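Local atomic coordinates of RNA-dependent RNA polymerase (Farallon virus, PDB entry 6DX5), a protein that probably copies RNA from an RNA template and carries, near its amino terminus, the viral OTU cysteine protease domain described here, which belongs to the deubiquitinase class. Residues 32-35 against 39-42; 24-29 against 165-170. One frame throughout, in Å; residues are numbered along the deposited sequence.

Interaction 1 of 2, residues 32-35 against 39-42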
loop_
_atom_site.group_PDB
_atom_site.type_symbol
_atom_site.label_atom_id
_atom_site.label_comp_id
_atom_site.label_asym_id
_atom_site.label_seq_id
_atom_site.Cartn_x
_atom_site.Cartn_y
_atom_site.Cartn_z
ATOM N N LYS A 32 1.810 -7.464 23.123
ATOM C CA LYS A 32 0.580 -8.251 23.246
ATOM C C LYS A 32 -0.093 -8.423 21.883
ATOM O O LYS A 32 -0.108 -7.495 21.075
ATOM C CB LYS A 32 -0.354 -7.539 24.226
ATOM C CG LYS A 32 -1.591 -8.316 24.666
ATOM C CD LYS A 32 -2.387 -7.368 25.552
ATOM C CE LYS A 32 -3.629 -7.999 26.134
ATOM N NZ LYS A 32 -3.201 -9.128 26.985
ATOM N N GLY A 33 -0.628 -9.622 21.605
ATOM C CA GLY A 33 -1.243 -9.846 20.304
ATOM C C GLY A 33 -2.723 -9.481 20.202
ATOM O O GLY A 33 -3.550 -10.328 19.880
ATOM N N ASP A 34 -3.103 -8.260 20.482
ATOM C CA ASP A 34 -4.476 -7.822 20.242
ATOM C C ASP A 34 -4.468 -6.799 19.095
ATOM O O ASP A 34 -3.441 -6.603 18.424
ATOM C CB ASP A 34 -5.107 -7.275 21.536
ATOM C CG ASP A 34 -4.298 -6.111 22.174
ATOM O OD1 ASP A 34 -4.552 -5.755 23.365
ATOM O OD2 ASP A 34 -3.422 -5.535 21.494
ATOM N N GLY A 35 -5.612 -6.150 18.862
ATOM C CA GLY A 35 -5.746 -5.183 17.777
ATOM C C GLY A 35 -4.961 -3.896 17.977
ATOM O O GLY A 35 -4.836 -3.111 17.019
ATOM N N PHE A 39 0.014 0.134 17.919
ATOM C CA PHE A 39 0.200 1.191 18.916
ATOM C C PHE A 39 1.151 0.732 20.011
ATOM O O PHE A 39 1.980 1.522 20.486
ATOM C CB PHE A 39 -1.163 1.622 19.501
ATOM C CG PHE A 39 -2.132 2.133 18.459
ATOM C CD1 PHE A 39 -1.740 3.132 17.556
ATOM C CD2 PHE A 39 -3.416 1.591 18.347
ATOM C CE1 PHE A 39 -2.630 3.621 16.565
ATOM C CE2 PHE A 39 -4.317 2.056 17.366
ATOM C CZ PHE A 39 -3.913 3.091 16.464
ATOM N N ARG A 40 1.054 -0.557 20.419
ATOM C CA ARG A 40 1.920 -1.090 21.486
ATOM C C ARG A 40 3.378 -1.163 21.047
ATOM O O ARG A 40 4.303 -0.863 21.833
ATOM C CB ARG A 40 1.469 -2.492 21.900
ATOM C CG ARG A 40 0.134 -2.504 22.641
ATOM C CD ARG A 40 -0.344 -3.962 22.910
ATOM N NE ARG A 40 -1.493 -3.911 23.800
ATOM C CZ ARG A 40 -1.365 -3.854 25.118
ATOM N NH1 ARG A 40 -0.139 -3.914 25.668
ATOM N NH2 ARG A 40 -2.438 -3.752 25.882
ATOM N N ALA A 41 3.605 -1.599 19.807
ATOM C CA ALA A 41 4.966 -1.623 19.277
ATOM C C ALA A 41 5.548 -0.213 19.255
ATOM O O ALA A 41 6.643 0.035 19.778
ATOM C CB ALA A 41 4.964 -2.248 17.867
ATOM N N PHE A 42 4.792 0.751 18.746
ATOM C CA PHE A 42 5.366 2.092 18.706
ATOM C C PHE A 42 5.516 2.630 20.127
ATOM O O PHE A 42 6.565 3.178 20.481
ATOM C CB PHE A 42 4.523 3.033 17.800
ATOM C CG PHE A 42 5.143 4.380 17.625
ATOM C CD1 PHE A 42 6.183 4.572 16.729
ATOM C CD2 PHE A 42 4.738 5.443 18.410
ATOM C CE1 PHE A 42 6.786 5.829 16.590
ATOM C CE2 PHE A 42 5.339 6.712 18.298
ATOM C CZ PHE A 42 6.364 6.903 17.376
HETATM O O HOH W 1 -4.839 -3.355 24.076
#
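The ionic part of the contact joins Asp-34 to Arg-40. OD2 of Asp-34 stands 3.4 Å from NE of Arg-40, a salt bridge whose N-H...O angle of 129° makes the hydrogen bond within it weak. The carboxylate and guanidinium planes are turned 52° apart, far from a flat two-pronged pairing. OD2 also accepts a hydrogen bond from Asn-36 N, which ties the carboxylate to the turn leading into helix 37-47.

Water adds a second link: one molecule, at the guanidinium edge, gives a hydrogen bond to OD1 of Asp-34 and accepts one from NH2 of Arg-40 at 3.0 Å.

Apolar packing comes from Lys-32. Its CD lies 3.6 Å above the centre of one guanidinium face, and its CB is 3.8 Å from Arg-40 CD. The chain runs straight to CE before bending (chi4 62°), leaving NZ 5.5 Å from Arg-40 NH2.

Arg-40 NH1 also forms salt bridges with Glu-50 and Glu-51. The guanidinium thus has three acidic partners, which should offset the nearby lysine charge, and the bent pairing with Asp-34 suggests that the glutamates and the water carry much of its hold.

Interaction 2 of 2, residues 24-29 against 165-170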
loop_
_atom_site.group_PDB
_atom_site.type_symbol
_atom_site.label_atom_id
_atom_site.label_comp_id
_atom_site.label_asym_id
_atom_site.label_seq_id
_atom_site.Cartn_x
_atom_site.Cartn_y
_atom_site.Cartn_z
ATOM N N ASP A 24 19.668 -10.618 11.980
ATOM C CA ASP A 24 21.068 -10.214 11.820
ATOM C C ASP A 24 21.347 -8.752 12.180
ATOM O O ASP A 24 22.521 -8.398 12.324
ATOM C CB ASP A 24 21.560 -10.430 10.374
ATOM C CG ASP A 24 21.502 -11.906 9.894
ATOM O OD1 ASP A 24 21.354 -12.093 8.664
ATOM O OD2 ASP A 24 21.623 -12.864 10.706
ATOM N N PHE A 25 20.319 -7.894 12.275
ATOM C CA PHE A 25 20.479 -6.466 12.564
ATOM C C PHE A 25 19.660 -5.975 13.749
ATOM O O PHE A 25 20.012 -4.942 14.322
ATOM C CB PHE A 25 20.109 -5.613 11.318
ATOM C CG PHE A 25 21.012 -5.875 10.136
ATOM C CD1 PHE A 25 22.172 -5.138 9.965
ATOM C CD2 PHE A 25 20.747 -6.917 9.247
ATOM C CE1 PHE A 25 23.054 -5.422 8.913
ATOM C CE2 PHE A 25 21.627 -7.213 8.177
ATOM C CZ PHE A 25 22.778 -6.465 8.012
ATOM N N PHE A 26 18.594 -6.673 14.147
ATOM C CA PHE A 26 17.685 -6.185 15.168
ATOM C C PHE A 26 17.400 -7.257 16.206
ATOM O O PHE A 26 17.369 -8.457 15.911
ATOM C CB PHE A 26 16.333 -5.777 14.613
ATOM C CG PHE A 26 16.375 -4.692 13.579
ATOM C CD1 PHE A 26 16.276 -3.352 13.961
ATOM C CD2 PHE A 26 16.445 -5.001 12.220
ATOM C CE1 PHE A 26 16.289 -2.334 13.009
ATOM C CE2 PHE A 26 16.436 -3.971 11.253
ATOM C CZ PHE A 26 16.369 -2.635 11.665
ATOM N N GLU A 27 17.138 -6.807 17.416
ATOM C CA GLU A 27 16.458 -7.643 18.381
ATOM C C GLU A 27 14.976 -7.277 18.287
ATOM O O GLU A 27 14.629 -6.126 18.058
ATOM C CB GLU A 27 17.048 -7.454 19.784
ATOM C CG GLU A 27 16.268 -6.583 20.680
ATOM C CD GLU A 27 16.753 -6.599 22.128
ATOM O OE1 GLU A 27 17.724 -5.905 22.449
ATOM O OE2 GLU A 27 16.160 -7.315 22.937
ATOM N N ARG A 28 14.121 -8.273 18.305
ATOM C CA ARG A 28 12.690 -8.076 18.162
ATOM C C ARG A 28 12.050 -8.191 19.547
ATOM O O ARG A 28 12.385 -9.113 20.324
ATOM C CB ARG A 28 12.129 -9.145 17.216
ATOM C CG ARG A 28 10.606 -9.034 17.006
ATOM C CD ARG A 28 9.884 -9.987 17.902
ATOM N NE ARG A 28 10.202 -11.340 17.441
ATOM C CZ ARG A 28 9.488 -11.952 16.506
ATOM N NH1 ARG A 28 8.429 -11.309 16.020
ATOM N NH2 ARG A 28 9.801 -13.168 16.075
ATOM N N ILE A 29 11.169 -7.256 19.882
ATOM C CA ILE A 29 10.493 -7.239 21.182
ATOM C C ILE A 29 9.014 -7.476 20.915
ATOM O O ILE A 29 8.367 -6.696 20.213
ATOM C CB ILE A 29 10.722 -5.928 21.951
ATOM C CG1 ILE A 29 12.220 -5.710 22.201
ATOM C CG2 ILE A 29 10.024 -5.973 23.298
ATOM C CD1 ILE A 29 12.886 -4.883 21.149
ATOM N N ALA A 165 15.594 5.818 13.129
ATOM C CA ALA A 165 14.158 5.668 12.984
ATOM C C ALA A 165 13.609 4.695 14.032
ATOM O O ALA A 165 14.349 3.999 14.728
ATOM C CB ALA A 165 13.827 5.172 11.576
ATOM N N PHE A 166 12.288 4.638 14.141
ATOM C CA PHE A 166 11.620 3.647 14.975
ATOM C C PHE A 166 11.234 2.516 14.050
ATOM O O PHE A 166 10.515 2.737 13.076
ATOM C CB PHE A 166 10.419 4.277 15.677
ATOM C CG PHE A 166 10.819 5.397 16.601
ATOM C CD1 PHE A 166 11.274 5.112 17.878
ATOM C CD2 PHE A 166 10.891 6.701 16.136
ATOM C CE1 PHE A 166 11.717 6.112 18.731
ATOM C CE2 PHE A 166 11.304 7.726 16.966
ATOM C CZ PHE A 166 11.719 7.451 18.273
ATOM N N ASN A 167 11.751 1.324 14.314
ATOM C CA ASN A 167 11.643 0.206 13.378
ATOM C C ASN A 167 10.612 -0.767 13.932
ATOM O O ASN A 167 10.704 -1.196 15.103
ATOM C CB ASN A 167 12.998 -0.510 13.198
ATOM C CG ASN A 167 13.976 0.285 12.367
ATOM O OD1 ASN A 167 13.939 0.248 11.126
ATOM N ND2 ASN A 167 14.834 1.052 13.041
ATOM N N ILE A 168 9.659 -1.156 13.096
ATOM C CA ILE A 168 8.598 -2.051 13.529
ATOM C C ILE A 168 8.540 -3.186 12.533
ATOM O O ILE A 168 8.741 -2.961 11.339
ATOM C CB ILE A 168 7.284 -1.262 13.625
ATOM C CG1 ILE A 168 7.448 -0.201 14.739
ATOM C CG2 ILE A 168 6.070 -2.175 13.808
ATOM C CD1 ILE A 168 6.215 0.457 15.123
ATOM N N VAL A 169 8.359 -4.423 13.019
ATOM C CA VAL A 169 8.251 -5.566 12.122
ATOM C C VAL A 169 6.785 -5.951 12.060
ATOM O O VAL A 169 6.065 -5.859 13.056
ATOM C CB VAL A 169 9.118 -6.749 12.593
ATOM C CG1 VAL A 169 8.704 -7.208 14.003
ATOM C CG2 VAL A 169 9.018 -7.931 11.645
ATOM N N ARG A 170 6.340 -6.394 10.895
ATOM C CA ARG A 170 4.952 -6.770 10.691
ATOM C C ARG A 170 4.930 -8.152 10.075
ATOM O O ARG A 170 5.493 -8.357 8.984
ATOM C CB ARG A 170 4.234 -5.797 9.754
ATOM C CG ARG A 170 2.764 -6.190 9.558
ATOM C CD ARG A 170 2.087 -5.398 8.469
ATOM N NE ARG A 170 0.640 -5.500 8.647
ATOM C CZ ARG A 170 -0.267 -4.736 8.030
ATOM N NH1 ARG A 170 0.122 -3.804 7.145
ATOM N NH2 ARG A 170 -1.555 -4.911 8.304
#
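The Phe-26 ring and the Asn-167 amide cross at about a right angle as side chains, while their planes are inclined by 52°, so the meeting is neither a flat stack nor a clean edge-on approach. The outer end of the ring does the touching: CE1 of Phe-26 lies 3.6 Å from CG of Asn-167, and CZ of Phe-26 comes within 3.8 Å of OD1 of Asn-167. The methylene of Asn-167 adds to this, with CB 3.8 Å from Phe-26 CE1. Asn-167 has its polar atoms engaged elsewhere, OD1 by Trp-143 NE1 and ND2 by the carbonyl of Val-162, and these two bonds should fix the rotation of the amide against the ring. Trp-143 also meets Phe-26, and Leu-178 and Leu-180 pack against the same phenyl group.

Further along, Arg-28 meets Val-169 obliquely and through carbon alone, with CG of Arg-28 4.0 Å from CG1 of Val-169. The arginine leaves the backbone with CG opposite its N (chi1 179°) and then folds at chi2 and chi3, its NH1 forming a salt bridge with Asp-176.

No hydrogen bond joins the two segments; the CA atoms of Arg-28 and Val-169 are 7.9 Å apart. Strand 174-180 runs between them, antiparallel to both, making 26-29 and 166-171 parallel next-but-one neighbours. Side-chain contact over a middle strand is common to beta-sheets; here it lies at the edge of the mixed sheet of the OTU-like protease domain, where 26-29 is an outermost strand within the chain.

Both contacts belong to the protease domain, and they are joined through the chain, since strand 26-29 leads by way of loop 32-35 into helix 37-47. Interaction 1 is local and only partly buried, at the loop-to-helix junction, where charged groups and a water dominate. Interaction 2 is buried, brings together segments 136 residues apart, and works by van der Waals contact, with the polar ends satisfied by other strands and loops. Interaction 1 is nested inside the chain loop that interaction 2 closes. Their elements also touch directly: Ile-168 CD1 packs 4.1 Å from Ala-41 CB, and Phe-166 meets Phe-42, so helix 37-47 rests on strand 166-171.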